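Local coordinates for nucleoside diphosphate kinase family protein (Babesia bovis, PDB 3JS9) that probably transfers the terminal phosphate of nucleoside triphosphates to nucleoside diphosphates through a phosphohistidine intermediate, with magnesium as cofactor, at residues V16-V21 with C70-H75; G24-I29 with P77-I82; K36-I41 with P86-I91; H123-A128 with A132-L137. All coordinates share one frame; numbering follows the deposited sequence.

The four-stranded antiparallel sheet, ordered 39-46, 78-85, 10-16, 122-124, ties the contacts together. Interactions 1 and 2 have centres about 11 Å apart and meet where Val-16 and Phe-79 pair between neighbouring strands. Interactions 2 and 3, with centres about 16 Å apart, are joined by the pairing of Ile-41 with Ile-82. Interactions 3 and 4 have centres about 13 Å apart, and Ile-89 packs on residues 125-128. Interactions 1, 2 and 3 interleave along the chain; interaction 4 follows them. Interactions 1 and 4 have centres about 17 Å apart, yet Lys-17 and His-123 reach the same sulfate, placing both at the probable phosphate-transfer site.

Interaction 1: residues V16-V21 with C70-H75; sequences VKPDGV and CDFISH. With SO4 (sulfate ion), chain D; SO4 (sulfate ion), chain G.
Pro-18 and Ile-73 mark the nearest backbone approach of the two segments, their CA atoms 6.6 Å apart, where short helix 18-22 meets the C-terminal part of helix 66-75. Both belong to the ferredoxin-like alpha/beta fold of the nucleoside diphosphate kinase family; helix 18-22 follows strand 10-16, with Lys-17 as its N-cap.

No hydrogen bond crosses, and the contact rests on the proline ring. Its CD atom lies 4.1 Å from Phe-72 CE2 and 4.2 Å from Ile-73 CG1, so it touches both side chains, while its CG lies over one face of the phenyl ring. With CG of Phe-72 anti to its backbone N (chi1 172°), that ring extends toward helix 18-22. Trp-154 of a second subunit packs on Pro-18, Asp-19 and Phe-72, which brings the contact into the oligomer.

Lys-17, predicted to bind ATP, extends beyond CG toward the sulfate that His-123 also binds, although its very short separation from that ion leaves the exact geometry doubtful. The carboxylate of Asp-19 is held through OD2 by Ile-121 N, and its other oxygen, OD1, lies in the plane of the Phe-72 ring, 4.0 Å from CZ at the edge.

Interaction 2: residues G24-I29 with P77-I82; sequences GLIGEI and PVFCMI
Ile-26 of helix 26-36 meets Phe-79 of strand 78-85 through a CH-pi contact. The CG2 methyl stands 3.7 Å from the Phe-79 ring centroid and only 13° off the ring normal, hence nearly above the middle of one face. The other ring atoms confirm the centring: Ile-26 CG2 is 3.8 Å from both Phe-79 CD1 and CD2. Ile-26 carries CG1 anti to its carbonyl carbon (chi1 -63°), which leaves CG2 as the branch that reaches the ring.

Plain apolar packing continues the contact one helical turn on. Ile-29 CG2 touches Met-81 CE at 4.2 Å, the two side chains crossing at about a right angle. Met-81 bends at its last torsion (chi3 -85°), and its SD lies in the plane of the Phe-79 ring, at the edge. Thus the aromatic ring meets an isoleucine methyl on a face and a sulfur at its rim, and the two alternate strand residues present one surface to the helix. This is the helix-on-sheet layer of the ferredoxin-like fold.

Polar groups act around the contact and not across it. At the start of the helix, Glu-34 of a third subunit accepts hydrogen bonds from Ile-26 N and Gly-27 N, and Phe-79 of that subunit packs on Phe-79 here.

The contacts across are methyl to ring face and methyl to methyl; no hydrogen bond crosses between the two segments, so their cohesion probably comes from shape and dispersion.

Interaction 3: residues K36-I41 with P86-I91; sequences KGLKLI and PEAIKI. With SO4 (sulfate ion), chain E.
In the ferredoxin-like fold, Leu-38, at the turn from helix 26-36 into strand 39-46, packs against the first turn of helix 88-96. The turn is a Schellman motif: Gly-37 leaves the helix with positive phi (107°), and the chain then enters a strand at the border of the sheet within this subunit.

Leu-38 CD1 lies 3.7 Å from Ile-91 CG2 and 4.3 Å from Ala-88 CB, so a single methyl touches residues one helical turn apart. The second branch, Leu-38 CD2, reaches Ile-91 CD1 at 4.1 Å; the leucine and isoleucine thus run alongside each other in opposite directions. Ile-91 CG2 is touched a second time, by Lys-36 CE at 3.7 Å. With CG anti to the backbone N (chi1 178°), Lys-36 CG already lies beside the methyl, and the bend at chi2 (67°) brings CE back against it. Its aliphatic part therefore serves as apolar cover, whereas NZ passes on to Gly-111 O of a fourth subunit, a hydrogen bond that links this corner to the oligomer.

On the strand, Lys-39 points away from helix 88-96, and its NZ donates to sulfate O3 at 3.0 Å. Arg-149 N binds the same ion, and Trp-147 offers the lysine both its O and a cation-pi partner.

The Schellman motif thus closes helix 26-36 just before strand 39-46, and this turn packs against helix 88-96, which follows the neighbouring strand 78-85, as in the ferredoxin-like fold.

Interaction 4: residues H123-A128 with A132-L137; sequences HASSSA and ARECAL. With SO4 (sulfate ion), chain G.
Glu-134 OE1 is gripped by two donors from opposite faces of its carboxylate: His-123 NE2 at 2.8 Å and Ser-125 OG at 2.5 Å. The histidine bond is fairly straight, its N-H...O angle 158°, and OE1 lies in the plane of the ring, at the edge. Both bonds reach the oxygen from outside the carboxylate plane, and the ring and carboxylate planes stand 71° apart. CG of His-123 stands anti to the backbone N (chi1 158°), which carries the ring toward helix 128-138. The second oxygen, OE2, accepts at 2.7 Å from a water that itself accepts from Ser-126 N at 3.0 Å. Glu-134 is thus tied to residues 123-126 directly through OE1 and by a water through OE2.

His-123 is the predicted phosphohistidine of the nucleoside diphosphate kinase active site, and the geometry agrees with that role. Its imidazole offers NE2 to the glutamate and turns the other nitrogen to a sulfate, with ND1 to O1 at 3.0 Å. ND1 is the pros nitrogen, so the sulfate, probably from the crystallisation liquor, is consistent with the place of a transferred phosphate; the bond from ND1 to O3 is weak. Lys-17 and Tyr-57 OH also approach this sulfate, and His-56 meets the ring edge-to-face. The glutamate, reaching across from helix 128-138, holds the ring's rotation from the far side.

Ser-125 OG, besides donating to OE1, is hydrogen-bonded to Tyr-13 N on strand 10-16, which fixes the start of the loop. The helix is opened by Ser-127, whose OG caps Asp-130 N. Its first turn continues with Ala-132 N donating to Ala-128 O at 3.0 Å.

Interaction 1: residues V16-V21 with C70-H75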
# COMPACT_ATOMS: atom_id res chain seq x y z
N VAL A 16 -8.19 -14.58 -12.66
CA VAL A 16 -6.96 -14.90 -11.96
C VAL A 16 -6.73 -16.39 -12.19
O VAL A 16 -7.59 -17.22 -11.86
CB VAL A 16 -7.07 -14.64 -10.45
CG1 VAL A 16 -5.72 -14.91 -9.77
CG2 VAL A 16 -7.52 -13.23 -10.23
N LYS A 17 -5.56 -16.73 -12.74
CA LYS A 17 -5.26 -18.09 -13.12
C LYS A 17 -4.61 -18.80 -11.94
O LYS A 17 -4.29 -18.15 -10.93
CB LYS A 17 -4.31 -18.10 -14.31
CG LYS A 17 -4.83 -17.48 -15.60
CD LYS A 17 -3.67 -17.54 -16.56
CE LYS A 17 -3.87 -16.73 -17.79
NZ LYS A 17 -2.60 -16.93 -18.58
N PRO A 18 -4.37 -20.12 -12.07
CA PRO A 18 -3.88 -20.84 -10.88
C PRO A 18 -2.61 -20.27 -10.25
O PRO A 18 -2.47 -20.35 -9.02
CB PRO A 18 -3.64 -22.27 -11.41
CG PRO A 18 -4.71 -22.43 -12.47
CD PRO A 18 -4.80 -21.06 -13.14
N ASP A 19 -1.68 -19.75 -11.06
CA ASP A 19 -0.44 -19.21 -10.52
C ASP A 19 -0.77 -17.94 -9.71
O ASP A 19 -0.23 -17.73 -8.61
CB ASP A 19 0.62 -18.98 -11.62
CG ASP A 19 0.09 -18.15 -12.80
OD1 ASP A 19 -1.01 -18.47 -13.30
OD2 ASP A 19 0.74 -17.17 -13.21
N GLY A 20 -1.68 -17.10 -10.23
CA GLY A 20 -2.21 -15.96 -9.45
C GLY A 20 -2.72 -16.40 -8.07
O GLY A 20 -2.41 -15.79 -7.03
N VAL A 21 -3.49 -17.50 -8.04
CA VAL A 21 -4.14 -17.91 -6.82
C VAL A 21 -3.14 -18.46 -5.82
O VAL A 21 -3.20 -18.11 -4.64
CB VAL A 21 -5.26 -18.94 -7.07
CG1 VAL A 21 -5.78 -19.53 -5.75
CG2 VAL A 21 -6.42 -18.30 -7.91
N CYS A 70 -4.80 -26.61 -21.28
CA CYS A 70 -6.10 -26.95 -20.73
C CYS A 70 -5.96 -27.64 -19.38
O CYS A 70 -6.74 -27.37 -18.48
CB CYS A 70 -6.88 -27.86 -21.69
SG CYS A 70 -7.51 -27.05 -23.18
N ASP A 71 -4.97 -28.53 -19.25
CA ASP A 71 -4.76 -29.28 -18.00
C ASP A 71 -4.39 -28.32 -16.86
O ASP A 71 -4.77 -28.51 -15.70
CB ASP A 71 -3.65 -30.33 -18.14
CG ASP A 71 -4.07 -31.55 -18.98
OD1 ASP A 71 -5.28 -31.74 -19.27
OD2 ASP A 71 -3.15 -32.34 -19.34
N PHE A 72 -3.63 -27.30 -17.21
CA PHE A 72 -3.10 -26.39 -16.22
C PHE A 72 -4.24 -25.57 -15.60
O PHE A 72 -4.32 -25.36 -14.37
CB PHE A 72 -2.06 -25.49 -16.89
CG PHE A 72 -1.57 -24.39 -16.02
CD1 PHE A 72 -0.74 -24.65 -14.94
CD2 PHE A 72 -1.97 -23.07 -16.27
CE1 PHE A 72 -0.31 -23.62 -14.13
CE2 PHE A 72 -1.53 -22.04 -15.47
CZ PHE A 72 -0.70 -22.30 -14.40
N ILE A 73 -5.14 -25.10 -16.47
CA ILE A 73 -6.26 -24.31 -15.99
C ILE A 73 -7.41 -25.11 -15.37
O ILE A 73 -7.95 -24.70 -14.34
CB ILE A 73 -6.70 -23.32 -17.03
CG1 ILE A 73 -5.60 -22.26 -17.08
CG2 ILE A 73 -8.01 -22.67 -16.60
CD1 ILE A 73 -5.52 -21.56 -18.33
N SER A 74 -7.74 -26.25 -15.95
CA SER A 74 -8.80 -27.08 -15.40
C SER A 74 -8.39 -27.67 -14.04
O SER A 74 -9.24 -27.87 -13.15
CB SER A 74 -9.25 -28.16 -16.40
OG SER A 74 -8.31 -29.22 -16.48
N HIS A 75 -7.09 -27.91 -13.84
CA HIS A 75 -6.66 -28.34 -12.51
C HIS A 75 -7.00 -27.28 -11.47
O HIS A 75 -7.24 -27.61 -10.31
CB HIS A 75 -5.18 -28.72 -12.46
CG HIS A 75 -4.73 -29.19 -11.11
ND1 HIS A 75 -5.23 -30.32 -10.50
CD2 HIS A 75 -3.81 -28.67 -10.24
CE1 HIS A 75 -4.65 -30.49 -9.33
NE2 HIS A 75 -3.79 -29.50 -9.14
S SO4 D . -8.25 -32.17 -11.70
O1 SO4 D . -7.13 -31.80 -12.57
O2 SO4 D . -9.42 -31.42 -12.15
O3 SO4 D . -8.49 -33.61 -11.79
O4 SO4 D . -7.93 -31.90 -10.30
S SO4 G . -4.50 -16.11 -21.57
O1 SO4 G . -4.80 -14.68 -21.71
O2 SO4 G . -4.32 -16.67 -22.89
O3 SO4 G . -5.50 -16.94 -20.88
O4 SO4 G . -3.26 -16.15 -20.82

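Interaction 2: residues G24-I29 with P77-I82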
# COMPACT_ATOMS: atom_id res chain seq x y z
N GLY A 24 -1.18 -15.89 -3.88
CA GLY A 24 -1.94 -14.95 -3.08
C GLY A 24 -2.24 -13.58 -3.73
O GLY A 24 -2.27 -12.56 -3.04
N LEU A 25 -2.53 -13.55 -5.03
CA LEU A 25 -2.80 -12.26 -5.72
C LEU A 25 -4.26 -11.95 -6.09
O LEU A 25 -4.54 -10.96 -6.80
CB LEU A 25 -1.92 -12.11 -6.98
CG LEU A 25 -0.41 -12.03 -6.63
CD1 LEU A 25 0.49 -12.60 -7.73
CD2 LEU A 25 0.00 -10.60 -6.22
N ILE A 26 -5.20 -12.77 -5.61
CA ILE A 26 -6.59 -12.55 -6.00
C ILE A 26 -7.02 -11.16 -5.57
O ILE A 26 -7.58 -10.39 -6.38
CB ILE A 26 -7.59 -13.58 -5.42
CG1 ILE A 26 -7.29 -14.99 -5.94
CG2 ILE A 26 -9.05 -13.14 -5.71
CD1 ILE A 26 -7.95 -16.13 -5.14
N GLY A 27 -6.77 -10.86 -4.29
CA GLY A 27 -7.25 -9.59 -3.68
C GLY A 27 -6.63 -8.37 -4.35
O GLY A 27 -7.32 -7.41 -4.67
N GLU A 28 -5.32 -8.43 -4.57
CA GLU A 28 -4.58 -7.39 -5.24
C GLU A 28 -5.15 -7.09 -6.63
O GLU A 28 -5.30 -5.93 -7.00
CB GLU A 28 -3.12 -7.84 -5.36
CG GLU A 28 -2.17 -6.90 -6.09
CD GLU A 28 -2.02 -5.53 -5.41
OE1 GLU A 28 -2.11 -5.44 -4.19
OE2 GLU A 28 -1.82 -4.53 -6.12
N ILE A 29 -5.48 -8.13 -7.38
CA ILE A 29 -5.94 -7.97 -8.75
C ILE A 29 -7.34 -7.37 -8.73
O ILE A 29 -7.62 -6.37 -9.43
CB ILE A 29 -5.87 -9.32 -9.54
CG1 ILE A 29 -4.39 -9.72 -9.86
CG2 ILE A 29 -6.73 -9.27 -10.81
CD1 ILE A 29 -4.18 -11.27 -10.13
N PRO A 77 -7.12 -23.91 -8.93
CA PRO A 77 -8.36 -23.15 -8.98
C PRO A 77 -8.18 -21.83 -9.75
O PRO A 77 -7.03 -21.44 -10.03
CB PRO A 77 -8.62 -22.84 -7.51
CG PRO A 77 -7.28 -22.82 -6.91
CD PRO A 77 -6.45 -23.79 -7.63
N VAL A 78 -9.28 -21.17 -10.11
CA VAL A 78 -9.20 -19.87 -10.77
C VAL A 78 -10.16 -18.91 -10.11
O VAL A 78 -11.09 -19.35 -9.44
CB VAL A 78 -9.48 -19.95 -12.32
CG1 VAL A 78 -8.52 -20.94 -12.98
CG2 VAL A 78 -10.96 -20.33 -12.62
N PHE A 79 -9.96 -17.60 -10.29
CA PHE A 79 -10.94 -16.64 -9.80
C PHE A 79 -11.48 -15.84 -10.95
O PHE A 79 -10.72 -15.16 -11.64
CB PHE A 79 -10.34 -15.77 -8.69
CG PHE A 79 -11.32 -14.81 -8.07
CD1 PHE A 79 -11.49 -13.54 -8.58
CD2 PHE A 79 -12.05 -15.17 -6.94
CE1 PHE A 79 -12.39 -12.66 -8.00
CE2 PHE A 79 -12.96 -14.29 -6.35
CZ PHE A 79 -13.13 -13.05 -6.87
N CYS A 80 -12.80 -15.92 -11.15
CA CYS A 80 -13.49 -15.37 -12.33
C CYS A 80 -14.18 -14.08 -12.00
O CYS A 80 -14.81 -13.98 -10.94
CB CYS A 80 -14.58 -16.33 -12.81
SG CYS A 80 -14.09 -18.08 -13.00
N MET A 81 -14.11 -13.11 -12.92
CA MET A 81 -14.76 -11.80 -12.77
C MET A 81 -15.27 -11.30 -14.09
O MET A 81 -14.72 -11.65 -15.14
CB MET A 81 -13.78 -10.74 -12.23
CG MET A 81 -13.29 -11.02 -10.81
SD MET A 81 -11.82 -10.03 -10.50
CE MET A 81 -10.48 -11.06 -11.19
N ILE A 82 -16.34 -10.49 -14.05
CA ILE A 82 -16.72 -9.65 -15.19
C ILE A 82 -16.77 -8.22 -14.68
O ILE A 82 -17.31 -7.96 -13.62
CB ILE A 82 -18.11 -9.99 -15.75
CG1 ILE A 82 -18.11 -11.37 -16.39
CG2 ILE A 82 -18.61 -8.90 -16.75
CD1 ILE A 82 -19.53 -11.80 -16.89

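Interaction 3: residues K36-I41 with P86-I91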
# COMPACT_ATOMS: atom_id res chain seq x y z
N LYS A 36 -9.78 1.22 -10.34
CA LYS A 36 -9.81 1.79 -11.66
C LYS A 36 -11.16 2.38 -11.95
O LYS A 36 -11.27 3.33 -12.73
CB LYS A 36 -9.49 0.74 -12.71
CG LYS A 36 -9.54 1.23 -14.15
CD LYS A 36 -8.39 2.27 -14.46
CE LYS A 36 -8.29 2.57 -15.95
NZ LYS A 36 -7.23 3.58 -16.28
N GLY A 37 -12.20 1.80 -11.35
CA GLY A 37 -13.53 2.37 -11.42
C GLY A 37 -14.49 1.62 -12.32
O GLY A 37 -15.64 2.05 -12.50
N LEU A 38 -14.03 0.53 -12.92
CA LEU A 38 -14.95 -0.34 -13.63
C LEU A 38 -15.90 -0.88 -12.59
O LEU A 38 -15.54 -0.99 -11.42
CB LEU A 38 -14.21 -1.47 -14.35
CG LEU A 38 -13.23 -1.00 -15.44
CD1 LEU A 38 -12.59 -2.23 -16.14
CD2 LEU A 38 -13.92 -0.03 -16.44
N LYS A 39 -17.11 -1.20 -13.00
CA LYS A 39 -18.13 -1.67 -12.08
C LYS A 39 -18.13 -3.18 -12.08
O LYS A 39 -18.18 -3.81 -13.15
CB LYS A 39 -19.51 -1.09 -12.45
CG LYS A 39 -20.62 -1.77 -11.70
CD LYS A 39 -21.87 -0.97 -11.58
CE LYS A 39 -22.78 -1.23 -12.76
NZ LYS A 39 -24.18 -0.88 -12.43
N LEU A 40 -18.07 -3.79 -10.89
CA LEU A 40 -18.08 -5.24 -10.82
C LEU A 40 -19.48 -5.75 -11.13
O LEU A 40 -20.47 -5.26 -10.56
CB LEU A 40 -17.64 -5.73 -9.45
CG LEU A 40 -17.57 -7.26 -9.36
CD1 LEU A 40 -16.46 -7.79 -10.27
CD2 LEU A 40 -17.34 -7.73 -7.91
N ILE A 41 -19.56 -6.73 -12.05
CA ILE A 41 -20.81 -7.40 -12.44
C ILE A 41 -20.95 -8.84 -11.90
O ILE A 41 -22.06 -9.27 -11.56
CB ILE A 41 -20.91 -7.42 -13.99
CG1 ILE A 41 -20.91 -5.99 -14.53
CG2 ILE A 41 -22.15 -8.18 -14.45
CD1 ILE A 41 -22.02 -5.11 -13.92
N PRO A 86 -17.14 2.00 -19.92
CA PRO A 86 -16.69 2.41 -21.25
C PRO A 86 -15.28 1.84 -21.52
O PRO A 86 -14.37 2.03 -20.70
CB PRO A 86 -16.60 3.93 -21.14
CG PRO A 86 -17.54 4.30 -20.06
CD PRO A 86 -17.57 3.14 -19.10
N GLU A 87 -15.13 1.14 -22.64
CA GLU A 87 -13.84 0.60 -23.06
C GLU A 87 -13.22 -0.29 -22.01
O GLU A 87 -11.97 -0.35 -21.86
CB GLU A 87 -12.89 1.73 -23.42
CG GLU A 87 -13.56 2.71 -24.36
CD GLU A 87 -12.60 3.26 -25.36
OE1 GLU A 87 -12.11 2.43 -26.19
OE2 GLU A 87 -12.33 4.50 -25.32
N ALA A 88 -14.08 -1.00 -21.29
CA ALA A 88 -13.64 -1.95 -20.29
C ALA A 88 -12.59 -2.93 -20.84
O ALA A 88 -11.63 -3.25 -20.16
CB ALA A 88 -14.85 -2.70 -19.72
N ILE A 89 -12.77 -3.40 -22.08
CA ILE A 89 -11.91 -4.45 -22.62
C ILE A 89 -10.47 -3.96 -22.76
O ILE A 89 -9.54 -4.65 -22.32
CB ILE A 89 -12.47 -5.01 -23.95
CG1 ILE A 89 -13.82 -5.71 -23.70
CG2 ILE A 89 -11.52 -6.01 -24.55
CD1 ILE A 89 -14.71 -5.75 -24.94
N LYS A 90 -10.32 -2.74 -23.31
CA LYS A 90 -9.01 -2.10 -23.44
C LYS A 90 -8.40 -1.75 -22.07
O LYS A 90 -7.19 -1.89 -21.86
CB LYS A 90 -9.13 -0.87 -24.32
CG LYS A 90 -7.86 -0.13 -24.57
CD LYS A 90 -8.00 0.86 -25.73
CE LYS A 90 -6.75 1.80 -25.75
NZ LYS A 90 -6.51 2.52 -27.04
N ILE A 91 -9.25 -1.32 -21.13
CA ILE A 91 -8.80 -1.02 -19.79
C ILE A 91 -8.27 -2.27 -19.08
O ILE A 91 -7.23 -2.21 -18.39
CB ILE A 91 -9.90 -0.36 -18.99
CG1 ILE A 91 -10.03 1.11 -19.44
CG2 ILE A 91 -9.64 -0.50 -17.50
CD1 ILE A 91 -11.25 1.76 -18.92
S SO4 E . -22.97 2.70 -12.27
O1 SO4 E . -22.99 1.90 -11.05
O2 SO4 E . -23.99 3.75 -12.13
O3 SO4 E . -23.36 1.83 -13.38
O4 SO4 E . -21.62 3.23 -12.44

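Interaction 4: residues H123-A128 with A132-L137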
# COMPACT_ATOMS: atom_id res chain seq x y z
N HIS A 123 -5.82 -13.52 -16.74
CA HIS A 123 -6.30 -13.41 -18.12
C HIS A 123 -7.19 -12.19 -18.23
O HIS A 123 -8.01 -11.94 -17.33
CB HIS A 123 -7.11 -14.68 -18.54
CG HIS A 123 -8.04 -14.43 -19.69
ND1 HIS A 123 -7.67 -14.62 -21.00
CD2 HIS A 123 -9.29 -13.89 -19.72
CE1 HIS A 123 -8.66 -14.24 -21.80
NE2 HIS A 123 -9.65 -13.80 -21.05
N ALA A 124 -7.06 -11.45 -19.32
CA ALA A 124 -8.06 -10.42 -19.65
C ALA A 124 -8.57 -10.65 -21.05
O ALA A 124 -7.83 -11.09 -21.88
CB ALA A 124 -7.48 -8.99 -19.53
N SER A 125 -9.83 -10.33 -21.32
CA SER A 125 -10.39 -10.54 -22.66
C SER A 125 -9.60 -9.72 -23.66
O SER A 125 -9.19 -8.59 -23.36
CB SER A 125 -11.87 -10.11 -22.74
OG SER A 125 -12.69 -11.02 -22.07
N SER A 126 -9.43 -10.28 -24.84
CA SER A 126 -8.63 -9.65 -25.87
C SER A 126 -9.38 -8.67 -26.81
O SER A 126 -8.79 -7.73 -27.34
CB SER A 126 -8.01 -10.75 -26.71
OG SER A 126 -6.73 -10.33 -27.07
N SER A 127 -10.67 -8.93 -27.04
CA SER A 127 -11.44 -8.23 -28.06
C SER A 127 -12.91 -8.31 -27.67
O SER A 127 -13.27 -9.12 -26.80
CB SER A 127 -11.23 -8.91 -29.44
OG SER A 127 -11.72 -10.25 -29.41
N ALA A 128 -13.74 -7.51 -28.33
CA ALA A 128 -15.20 -7.54 -28.13
C ALA A 128 -15.78 -8.95 -28.36
O ALA A 128 -16.60 -9.43 -27.58
CB ALA A 128 -15.90 -6.49 -29.02
N ALA A 132 -17.40 -11.29 -25.42
CA ALA A 132 -18.80 -11.71 -25.51
C ALA A 132 -18.90 -13.22 -25.23
O ALA A 132 -19.82 -13.66 -24.53
CB ALA A 132 -19.39 -11.35 -26.87
N ARG A 133 -17.95 -13.98 -25.74
CA ARG A 133 -17.94 -15.42 -25.55
C ARG A 133 -17.61 -15.72 -24.10
O ARG A 133 -18.31 -16.48 -23.43
CB ARG A 133 -16.93 -16.11 -26.50
CG ARG A 133 -16.83 -17.64 -26.29
CD ARG A 133 -15.92 -18.40 -27.29
NE ARG A 133 -14.53 -17.98 -27.16
CZ ARG A 133 -13.95 -17.12 -28.00
NH1 ARG A 133 -14.63 -16.62 -29.04
NH2 ARG A 133 -12.68 -16.76 -27.80
N GLU A 134 -16.53 -15.10 -23.63
CA GLU A 134 -15.98 -15.45 -22.33
C GLU A 134 -16.96 -15.16 -21.19
O GLU A 134 -17.12 -15.99 -20.27
CB GLU A 134 -14.63 -14.76 -22.11
CG GLU A 134 -13.46 -15.40 -22.83
CD GLU A 134 -12.26 -14.45 -23.01
OE1 GLU A 134 -12.12 -13.45 -22.28
OE2 GLU A 134 -11.45 -14.71 -23.91
N CYS A 135 -17.64 -14.00 -21.26
CA CYS A 135 -18.61 -13.60 -20.22
C CYS A 135 -19.78 -14.57 -20.09
O CYS A 135 -20.17 -14.95 -18.96
CB CYS A 135 -19.13 -12.17 -20.42
SG CYS A 135 -17.88 -10.89 -20.08
N ALA A 136 -20.31 -14.99 -21.25
CA ALA A 136 -21.39 -15.99 -21.29
C ALA A 136 -20.90 -17.40 -20.98
O ALA A 136 -21.65 -18.20 -20.40
CB ALA A 136 -22.11 -15.95 -22.62
N LEU A 137 -19.67 -17.70 -21.37
CA LEU A 137 -19.08 -19.02 -21.12
C LEU A 137 -18.76 -19.31 -19.64
O LEU A 137 -19.00 -20.40 -19.16
CB LEU A 137 -17.82 -19.20 -21.97
CG LEU A 137 -16.94 -20.43 -21.69
CD1 LEU A 137 -17.67 -21.72 -22.07
CD2 LEU A 137 -15.64 -20.33 -22.44
S SO4 G . -4.50 -16.11 -21.57
O1 SO4 G . -4.80 -14.68 -21.71
O2 SO4 G . -4.32 -16.67 -22.89
O3 SO4 G . -5.50 -16.94 -20.88
O4 SO4 G . -3.26 -16.15 -20.82
O HOH W 1 -9.42 -13.23 -24.88